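Local coordinates for protein glycosyl hydrolase family 88 (Pedobacter heparinus, PDB 3WIW) that hydrolyses unsaturated glucuronyl saccharides with specificity for those derived from heparin, as a glycoside hydrolase of family 88, at residues W73-F77 / N375-Y380; T102-I108 / M120-Y125. All coordinates share one frame. Where two conformers were deposited one is given. Residue numbers count along the deposited sequence, not the author numbering.

Contact 1: residues W73-F77 / N375-Y380; sequences WTTGF and NYADYY
F77 is the apolar centre of this contact, which packs the loop 73-77, where it enters helix 77-89, against the first turns of helix 375-392. The nearest CA atoms are those of F77 and Y376, 5.6 Å apart. F77, chi1 m, points toward the helix and fits as a knob into a hole made by N375, Y376, Y379 and Y380. Y376 CB lies over the F77 ring face, 3.4 Å from its centroid, a CH-pi contact. The edge of F77 meets the face of Y379 (chi1 t) in an edge-to-face pair, centroids 5.5 Å apart and planes at 62°. F77 CE1 also reaches Y380 CE2 at 3.7 Å. Further out, Y376 takes chi1 p, and its CE2 touches W73 CZ2 at 3.6 Å; these two rings meet obliquely, planes at 36°. The five aromatic residues form one cluster. F77 N bonds to T74 O at 3.2 Å and so closes the loop into a turn. The helix is held by Y379 N to N375 O (3.1 Å) and Y380 N to Y376 O (3.0 Å).

At the polar edge, N375 (chi1 p) donates from ND2 to T74 OG1 at 3.1 Å. T74 OG1 also bonds to D72, and N375 ND2 to P56 O. N375 OD1 finds no polar partner and lies 3.7 Å from F77 CD2. The chemistry is thus mainly aromatic: ring packing joins the last long helix of the alpha6/alpha6-barrel to an early loop, and an amide-to-hydroxyl bond ties the margin.

Contact 2: residues T102-I108 / M120-Y125; sequences TLALDTI and MLYCSY
The end of helix 92-103 and the turn after it pack against helix 117-132. The CA atoms of T102 and S124 lie 5.6 Å apart, those of I108 and L121 7.0 Å. L103 to D106 form a type I beta turn, and 106-108 is a 3-10 segment, with I108 N bonded to L105 O at 3.0 Å. Helix 117-132 has a wider pi-type turn at 120-125.

The apolar contacts centre on Y125, chi1 m, whose ring runs out to the turn. T102 CG2 lies over the ring face, 3.8 Å from its centroid, a CH-pi contact. L105 CB is 4.1 Å from Y125 CE1, and L103 CD2 is 4.2 Å from Y125 CE2. At the other end I108, chi1 m, sets CG2 3.7 Å from L121 CG and 3.9 Å from M120 CE.

The polar link is indirect. One water bonds to D106 OD2 (2.6 Å, donating) and to Y125 OH (2.7 Å), bridging the segments. S124, chi1 p, turns OG back to M120 O at 2.7 Å. T102 OG1 is bonded to A98 O and W83 NE1.

A helix end and the turn after it thus pack on the next helix in the chain, as part of the helical wall of an alpha6/alpha6-barrel.

The two contacts have centres 12 Å apart and touch directly. T75 of contact 1 meets contact 2 through CG2, 3.6 Å from I108 CD1, and W73 O lies 3.5 Å from M120 CG. Y379 OH is 3.6 Å from C123 SG. The centre of contact 1 is about 7 Å from the centre of the chain, that of contact 2 about 16 Å. Both approach D116, the predicted nucleophile: at the nearest atoms its side chain is about 3 Å from that of W73 and about 4 Å from that of M120. Measured likewise, the side chain of Y376 is about 3 Å from that of R246, a predicted substrate-binding residue, and a bound EPE buffer molecule about 3 Å from the W73 side chain.

Contact 1: residues W73-F77 / N375-Y380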
ATOM      1  N   TRP A  73     -11.965  -0.502  -4.186  1.00 10.63           N
ATOM      2  CA  TRP A  73     -10.954  -0.702  -3.150  1.00  9.65           C
ATOM      3  C   TRP A  73      -9.827   0.334  -3.153  1.00  9.02           C
ATOM      4  O   TRP A  73      -9.123   0.492  -2.141  1.00  9.79           O
ATOM      5  CB  TRP A  73     -10.355  -2.101  -3.233  1.00 10.82           C
ATOM      6  CG  TRP A  73      -9.291  -2.301  -4.300  1.00 11.22           C
ATOM      7  CD1 TRP A  73      -9.490  -2.664  -5.599  1.00 12.66           C
ATOM      8  CD2 TRP A  73      -7.869  -2.199  -4.122  1.00 11.52           C
ATOM      9  NE1 TRP A  73      -8.266  -2.807  -6.246  1.00 12.18           N
ATOM     10  CE2 TRP A  73      -7.259  -2.525  -5.356  1.00 12.39           C
ATOM     11  CE3 TRP A  73      -7.053  -1.873  -3.029  1.00 12.05           C
ATOM     12  CZ2 TRP A  73      -5.866  -2.523  -5.536  1.00 12.94           C
ATOM     13  CZ3 TRP A  73      -5.675  -1.871  -3.201  1.00 12.16           C
ATOM     14  CH2 TRP A  73      -5.091  -2.191  -4.453  1.00 12.64           C
ATOM     15  N   THR A  74      -9.637   1.025  -4.281  1.00  9.33           N
ATOM     16  CA  THR A  74      -8.573   2.000  -4.389  1.00  9.05           C
ATOM     17  C   THR A  74      -9.053   3.409  -4.083  1.00  9.20           C
ATOM     18  O   THR A  74      -8.269   4.335  -4.179  1.00  9.84           O
ATOM     19  CB  THR A  74      -7.942   2.042  -5.815  1.00  9.10           C
ATOM     20  OG1 THR A  74      -8.844   2.711  -6.714  1.00 10.34           O
ATOM     21  CG2 THR A  74      -7.606   0.636  -6.339  1.00  9.97           C
ATOM     22  N   THR A  75     -10.321   3.585  -3.694  1.00  8.94           N
ATOM     23  CA  THR A  75     -10.894   4.920  -3.677  1.00 10.12           C
ATOM     24  C   THR A  75     -10.251   5.855  -2.627  1.00  9.50           C
ATOM     25  O   THR A  75     -10.260   7.082  -2.781  1.00 10.66           O
ATOM     26  CB  THR A  75     -12.421   4.835  -3.510  1.00  9.80           C
ATOM     27  OG1 THR A  75     -13.005   6.081  -3.890  1.00 10.74           O
ATOM     28  CG2 THR A  75     -12.814   4.493  -2.075  1.00 11.61           C
ATOM     29  N   GLY A  76      -9.716   5.287  -1.551  1.00  9.89           N
ATOM     30  CA  GLY A  76      -9.101   6.082  -0.504  1.00 10.73           C
ATOM     31  C   GLY A  76      -7.717   6.603  -0.820  1.00  9.42           C
ATOM     32  O   GLY A  76      -7.238   7.499  -0.107  1.00  9.59           O
ATOM     33  N   PHE A  77      -7.040   6.065  -1.845  1.00  8.88           N
ATOM     34  CA  PHE A  77      -5.653   6.447  -2.084  1.00  9.46           C
ATOM     35  C   PHE A  77      -5.467   7.903  -2.501  1.00  9.23           C
ATOM     36  O   PHE A  77      -4.583   8.566  -1.986  1.00 10.61           O
ATOM     37  CB  PHE A  77      -4.981   5.522  -3.101  1.00  8.74           C
ATOM     38  CG  PHE A  77      -4.768   4.129  -2.570  1.00  8.21           C
ATOM     39  CD1 PHE A  77      -3.885   3.901  -1.505  1.00  8.91           C
ATOM     40  CD2 PHE A  77      -5.441   3.049  -3.131  1.00  9.13           C
ATOM     41  CE1 PHE A  77      -3.646   2.616  -1.023  1.00  9.12           C
ATOM     42  CE2 PHE A  77      -5.229   1.753  -2.648  1.00  9.09           C
ATOM     43  CZ  PHE A  77      -4.340   1.534  -1.580  1.00  9.89           C
ATOM     44  N   ASN A 375      -3.306   4.963  -8.688  1.00  7.78           N
ATOM     45  CA  ASN A 375      -3.382   5.856  -7.547  1.00  8.40           C
ATOM     46  C   ASN A 375      -2.584   5.382  -6.323  1.00  7.29           C
ATOM     47  O   ASN A 375      -1.940   6.198  -5.648  1.00  8.66           O
ATOM     48  CB  ASN A 375      -4.837   6.202  -7.215  1.00  9.32           C
ATOM     49  CG  ASN A 375      -5.730   4.982  -6.938  1.00  9.28           C
ATOM     50  OD1 ASN A 375      -5.260   3.844  -6.737  1.00  9.60           O
ATOM     51  ND2 ASN A 375      -7.045   5.223  -6.917  1.00  9.31           N
ATOM     52  N   TYR A 376      -2.516   4.076  -6.082  1.00  8.04           N
ATOM     53  CA  TYR A 376      -1.750   3.610  -4.928  1.00  8.93           C
ATOM     54  C   TYR A 376      -0.246   3.661  -5.136  1.00  7.66           C
ATOM     55  O   TYR A 376       0.495   3.799  -4.162  1.00  8.90           O
ATOM     56  CB  TYR A 376      -2.184   2.236  -4.434  1.00  9.33           C
ATOM     57  CG  TYR A 376      -2.315   1.149  -5.490  1.00  8.21           C
ATOM     58  CD1 TYR A 376      -1.224   0.345  -5.845  1.00  9.50           C
ATOM     59  CD2 TYR A 376      -3.548   0.891  -6.096  1.00  9.09           C
ATOM     60  CE1 TYR A 376      -1.355  -0.668  -6.781  1.00 10.07           C
ATOM     61  CE2 TYR A 376      -3.706  -0.137  -7.034  1.00  9.20           C
ATOM     62  CZ  TYR A 376      -2.595  -0.913  -7.368  1.00 10.29           C
ATOM     63  OH  TYR A 376      -2.702  -1.951  -8.269  1.00 11.81           O
ATOM     64  N   ALA A 377       0.226   3.588  -6.385  1.00  7.80           N
ATOM     65  CA  ALA A 377       1.660   3.824  -6.625  1.00  8.28           C
ATOM     66  C   ALA A 377       2.016   5.230  -6.165  1.00  9.12           C
ATOM     67  O   ALA A 377       3.026   5.437  -5.487  1.00  8.68           O
ATOM     68  CB  ALA A 377       2.010   3.639  -8.068  1.00 10.06           C
ATOM     69  N   ASP A 378       1.164   6.202  -6.483  1.00  8.81           N
ATOM     70  CA  ASP A 378       1.445   7.581  -6.095  1.00  8.58           C
ATOM     71  C   ASP A 378       1.414   7.747  -4.568  1.00  8.27           C
ATOM     72  O   ASP A 378       2.270   8.460  -4.012  1.00  9.26           O
ATOM     73  CB  ASP A 378       0.441   8.557  -6.714  1.00  9.97           C
ATOM     74  CG  ASP A 378       0.530   8.651  -8.228  1.00  9.90           C
ATOM     75  OD1 ASP A 378       1.435   8.058  -8.848  1.00  9.97           O
ATOM     76  OD2 ASP A 378      -0.298   9.382  -8.812  1.00 10.76           O
ATOM     77  N   TYR A 379       0.456   7.099  -3.896  1.00  8.01           N
ATOM     78  CA  TYR A 379       0.312   7.205  -2.466  1.00  8.71           C
ATOM     79  C   TYR A 379       1.569   6.692  -1.772  1.00  7.57           C
ATOM     80  O   TYR A 379       2.170   7.401  -0.940  1.00  8.92           O
ATOM     81  CB  TYR A 379      -0.906   6.389  -2.064  1.00  8.61           C
ATOM     82  CG  TYR A 379      -1.114   6.322  -0.573  1.00  7.88           C
ATOM     83  CD1 TYR A 379      -1.820   7.327   0.120  1.00  9.77           C
ATOM     84  CD2 TYR A 379      -0.622   5.231   0.175  1.00  9.23           C
ATOM     85  CE1 TYR A 379      -2.035   7.237   1.496  1.00 10.10           C
ATOM     86  CE2 TYR A 379      -0.828   5.144   1.558  1.00  9.58           C
ATOM     87  CZ  TYR A 379      -1.539   6.149   2.203  1.00  9.82           C
ATOM     88  OH  TYR A 379      -1.784   6.093   3.546  1.00 11.15           O
ATOM     89  N   TYR A 380       2.006   5.478  -2.120  1.00  7.85           N
ATOM     90  CA  TYR A 380       3.179   4.909  -1.452  1.00  9.21           C
ATOM     91  C   TYR A 380       4.476   5.600  -1.862  1.00  8.28           C
ATOM     92  O   TYR A 380       5.406   5.681  -1.065  1.00  8.98           O
ATOM     93  CB  TYR A 380       3.249   3.367  -1.571  1.00  8.85           C
ATOM     94  CG  TYR A 380       2.123   2.735  -0.779  1.00  8.16           C
ATOM     95  CD1 TYR A 380       2.123   2.743   0.627  1.00  9.04           C
ATOM     96  CD2 TYR A 380       1.010   2.211  -1.436  1.00  7.94           C
ATOM     97  CE1 TYR A 380       1.062   2.206   1.367  1.00  9.08           C
ATOM     98  CE2 TYR A 380      -0.059   1.675  -0.715  1.00  9.16           C
ATOM     99  CZ  TYR A 380      -0.029   1.684   0.691  1.00  8.52           C
ATOM    100  OH  TYR A 380      -1.100   1.193   1.369  1.00  9.35           O
TER

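Contact 2: residues T102-I108 / M120-Y125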
ATOM      1  N   THR A 102     -11.643  13.546   1.046  1.00 11.37           N
ATOM      2  CA  THR A 102     -11.841  12.603   2.147  1.00 12.30           C
ATOM      3  C   THR A 102     -13.315  12.478   2.541  1.00 12.69           C
ATOM      4  O   THR A 102     -13.863  11.377   2.616  1.00 13.38           O
ATOM      5  CB  THR A 102     -10.973  12.975   3.376  1.00 12.50           C
ATOM      6  OG1 THR A 102      -9.596  12.879   3.006  1.00 12.20           O
ATOM      7  CG2 THR A 102     -11.209  12.026   4.532  1.00 12.22           C
ATOM      8  N   LEU A 103     -13.970  13.617   2.754  1.00 13.18           N
ATOM      9  CA  LEU A 103     -15.324  13.595   3.325  1.00 13.12           C
ATOM     10  C   LEU A 103     -16.343  13.008   2.359  1.00 13.39           C
ATOM     11  O   LEU A 103     -17.420  12.577   2.775  1.00 14.71           O
ATOM     12  CB  LEU A 103     -15.779  14.980   3.805  1.00 14.59           C
ATOM     13  CG  LEU A 103     -14.991  15.520   4.997  1.00 15.97           C
ATOM     14  CD1 LEU A 103     -15.365  16.994   5.287  1.00 16.93           C
ATOM     15  CD2 LEU A 103     -15.213  14.656   6.259  1.00 16.30           C
ATOM     16  N   ALA A 104     -16.005  12.986   1.066  1.00 13.78           N
ATOM     17  CA  ALA A 104     -16.866  12.355   0.068  1.00 14.89           C
ATOM     18  C   ALA A 104     -16.923  10.831   0.230  1.00 13.60           C
ATOM     19  O   ALA A 104     -17.731  10.182  -0.432  1.00 14.63           O
ATOM     20  CB  ALA A 104     -16.414  12.706  -1.341  1.00 15.58           C
ATOM     21  N   LEU A 105     -16.080  10.267   1.101  1.00 12.79           N
ATOM     22  CA  LEU A 105     -16.018   8.820   1.293  1.00 12.39           C
ATOM     23  C   LEU A 105     -16.765   8.337   2.547  1.00 12.71           C
ATOM     24  O   LEU A 105     -16.603   7.195   2.991  1.00 13.14           O
ATOM     25  CB  LEU A 105     -14.564   8.356   1.321  1.00 11.77           C
ATOM     26  CG  LEU A 105     -13.801   8.581   0.005  1.00 12.85           C
ATOM     27  CD1 LEU A 105     -12.397   7.994   0.081  1.00 13.43           C
ATOM     28  CD2 LEU A 105     -14.587   8.027  -1.201  1.00 14.13           C
ATOM     29  N   ASP A 106     -17.608   9.200   3.110  1.00 14.00           N
ATOM     30  CA  ASP A 106     -18.328   8.931   4.348  1.00 14.47           C
ATOM     31  C   ASP A 106     -19.041   7.579   4.334  1.00 14.60           C
ATOM     32  O   ASP A 106     -19.046   6.871   5.344  1.00 14.20           O
ATOM     33  CB  ASP A 106     -19.327  10.067   4.577  1.00 15.09           C
ATOM     34  CG  ASP A 106     -20.166   9.864   5.819  1.00 17.64           C
ATOM     35  OD1 ASP A 106     -21.211   9.186   5.726  1.00 19.13           O
ATOM     36  OD2 ASP A 106     -19.779  10.368   6.897  1.00 19.26           O
ATOM     37  N   THR A 107     -19.634   7.210   3.195  0.54 13.61           N
ATOM     38  CA  THR A 107     -20.440   5.984   3.118  0.54 13.84           C
ATOM     39  C   THR A 107     -19.641   4.709   3.391  0.54 13.21           C
ATOM     40  O   THR A 107     -20.217   3.672   3.734  0.54 13.98           O
ATOM     41  CB  THR A 107     -21.179   5.827   1.758  0.54 14.73           C
ATOM     42  OG1 THR A 107     -20.238   5.922   0.679  0.54 16.30           O
ATOM     43  CG2 THR A 107     -22.290   6.876   1.591  0.54 14.90           C
ATOM     44  N   ILE A 108     -18.320   4.776   3.241  1.00 12.16           N
ATOM     45  CA  ILE A 108     -17.506   3.576   3.423  1.00 12.21           C
ATOM     46  C   ILE A 108     -17.559   3.056   4.864  1.00 11.80           C
ATOM     47  O   ILE A 108     -17.310   1.889   5.120  1.00 11.97           O
ATOM     48  CB  ILE A 108     -16.065   3.788   2.952  1.00 12.66           C
ATOM     49  CG1 ILE A 108     -16.081   4.309   1.513  1.00 14.25           C
ATOM     50  CG2 ILE A 108     -15.273   2.480   3.017  1.00 13.44           C
ATOM     51  CD1 ILE A 108     -14.694   4.580   0.986  1.00 14.96           C
ATOM     52  N   MET A 120      -9.167   1.900   2.155  1.00  9.51           N
ATOM     53  CA  MET A 120     -10.225   2.839   1.774  1.00  9.46           C
ATOM     54  C   MET A 120     -10.445   3.960   2.781  1.00  9.34           C
ATOM     55  O   MET A 120     -10.479   5.124   2.393  1.00 10.41           O
ATOM     56  CB  MET A 120     -11.535   2.077   1.559  1.00  9.73           C
ATOM     57  CG  MET A 120     -11.424   1.067   0.402  1.00 10.90           C
ATOM     58  SD  MET A 120     -12.724  -0.190   0.397  1.00 12.43           S
ATOM     59  CE  MET A 120     -14.031   0.753  -0.300  1.00 10.99           C
ATOM     60  N   LEU A 121     -10.622   3.602   4.057  1.00  9.88           N
ATOM     61  CA  LEU A 121     -10.841   4.588   5.127  1.00 10.41           C
ATOM     62  C   LEU A 121      -9.570   4.992   5.842  1.00  9.94           C
ATOM     63  O   LEU A 121      -9.392   6.155   6.168  1.00 10.95           O
ATOM     64  CB  LEU A 121     -11.810   4.048   6.172  1.00 11.44           C
ATOM     65  CG  LEU A 121     -13.271   4.034   5.762  1.00 12.94           C
ATOM     66  CD1 LEU A 121     -14.092   3.234   6.770  1.00 13.76           C
ATOM     67  CD2 LEU A 121     -13.804   5.455   5.724  1.00 14.37           C
ATOM     68  N   TYR A 122      -8.689   4.046   6.150  1.00  9.41           N
ATOM     69  CA  TYR A 122      -7.524   4.455   6.922  1.00  9.59           C
ATOM     70  C   TYR A 122      -6.550   5.326   6.097  1.00  9.24           C
ATOM     71  O   TYR A 122      -5.956   6.272   6.631  1.00 10.97           O
ATOM     72  CB  TYR A 122      -6.834   3.263   7.588  1.00  9.64           C
ATOM     73  CG  TYR A 122      -5.879   3.684   8.685  1.00 10.27           C
ATOM     74  CD1 TYR A 122      -6.356   4.291   9.848  1.00 10.85           C
ATOM     75  CD2 TYR A 122      -4.503   3.481   8.555  1.00 10.44           C
ATOM     76  CE1 TYR A 122      -5.474   4.686  10.854  1.00 11.71           C
ATOM     77  CE2 TYR A 122      -3.604   3.883   9.537  1.00 10.34           C
ATOM     78  CZ  TYR A 122      -4.111   4.468  10.707  1.00 11.80           C
ATOM     79  OH  TYR A 122      -3.254   4.872  11.722  1.00 14.06           O
ATOM     80  N   CYS A 123      -6.383   5.062   4.795  1.00  9.70           N
ATOM     81  CA  CYS A 123      -5.579   5.957   3.965  1.00 10.40           C
ATOM     82  C   CYS A 123      -6.174   7.343   3.791  1.00 10.36           C
ATOM     83  O   CYS A 123      -5.443   8.287   3.526  1.00 10.76           O
ATOM     84  CB  CYS A 123      -5.314   5.353   2.578  1.00 10.44           C
ATOM     85  SG  CYS A 123      -4.382   3.803   2.597  1.00 11.20           S
ATOM     86  N   SER A 124      -7.491   7.463   3.933  1.00  9.90           N
ATOM     87  CA  SER A 124      -8.147   8.742   3.691  1.00  9.89           C
ATOM     88  C   SER A 124      -8.445   9.430   5.017  1.00  9.95           C
ATOM     89  O   SER A 124      -7.689  10.312   5.452  1.00 11.20           O
ATOM     90  CB  SER A 124      -9.401   8.531   2.821  1.00 10.44           C
ATOM     91  OG  SER A 124     -10.286   7.605   3.421  1.00 11.34           O
ATOM     92  N   TYR A 125      -9.510   8.982   5.683  1.00 10.36           N
ATOM     93  CA  TYR A 125      -9.877   9.474   7.010  1.00 10.69           C
ATOM     94  C   TYR A 125      -8.759   9.285   8.032  1.00 10.88           C
ATOM     95  O   TYR A 125      -8.577  10.140   8.899  1.00 11.23           O
ATOM     96  CB  TYR A 125     -11.132   8.768   7.542  1.00 11.79           C
ATOM     97  CG  TYR A 125     -12.425   9.317   6.998  1.00 11.78           C
ATOM     98  CD1 TYR A 125     -12.860   8.992   5.715  1.00 12.25           C
ATOM     99  CD2 TYR A 125     -13.212  10.184   7.757  1.00 13.05           C
ATOM    100  CE1 TYR A 125     -14.035   9.507   5.212  1.00 13.26           C
ATOM    101  CE2 TYR A 125     -14.392  10.694   7.257  1.00 13.86           C
ATOM    102  CZ  TYR A 125     -14.808  10.347   5.993  1.00 12.89           C
ATOM    103  OH  TYR A 125     -15.992  10.866   5.500  1.00 13.77           O
TER
HETATM  104  O   HOH W   1     -17.825  12.151   7.040  1.00 17.19           O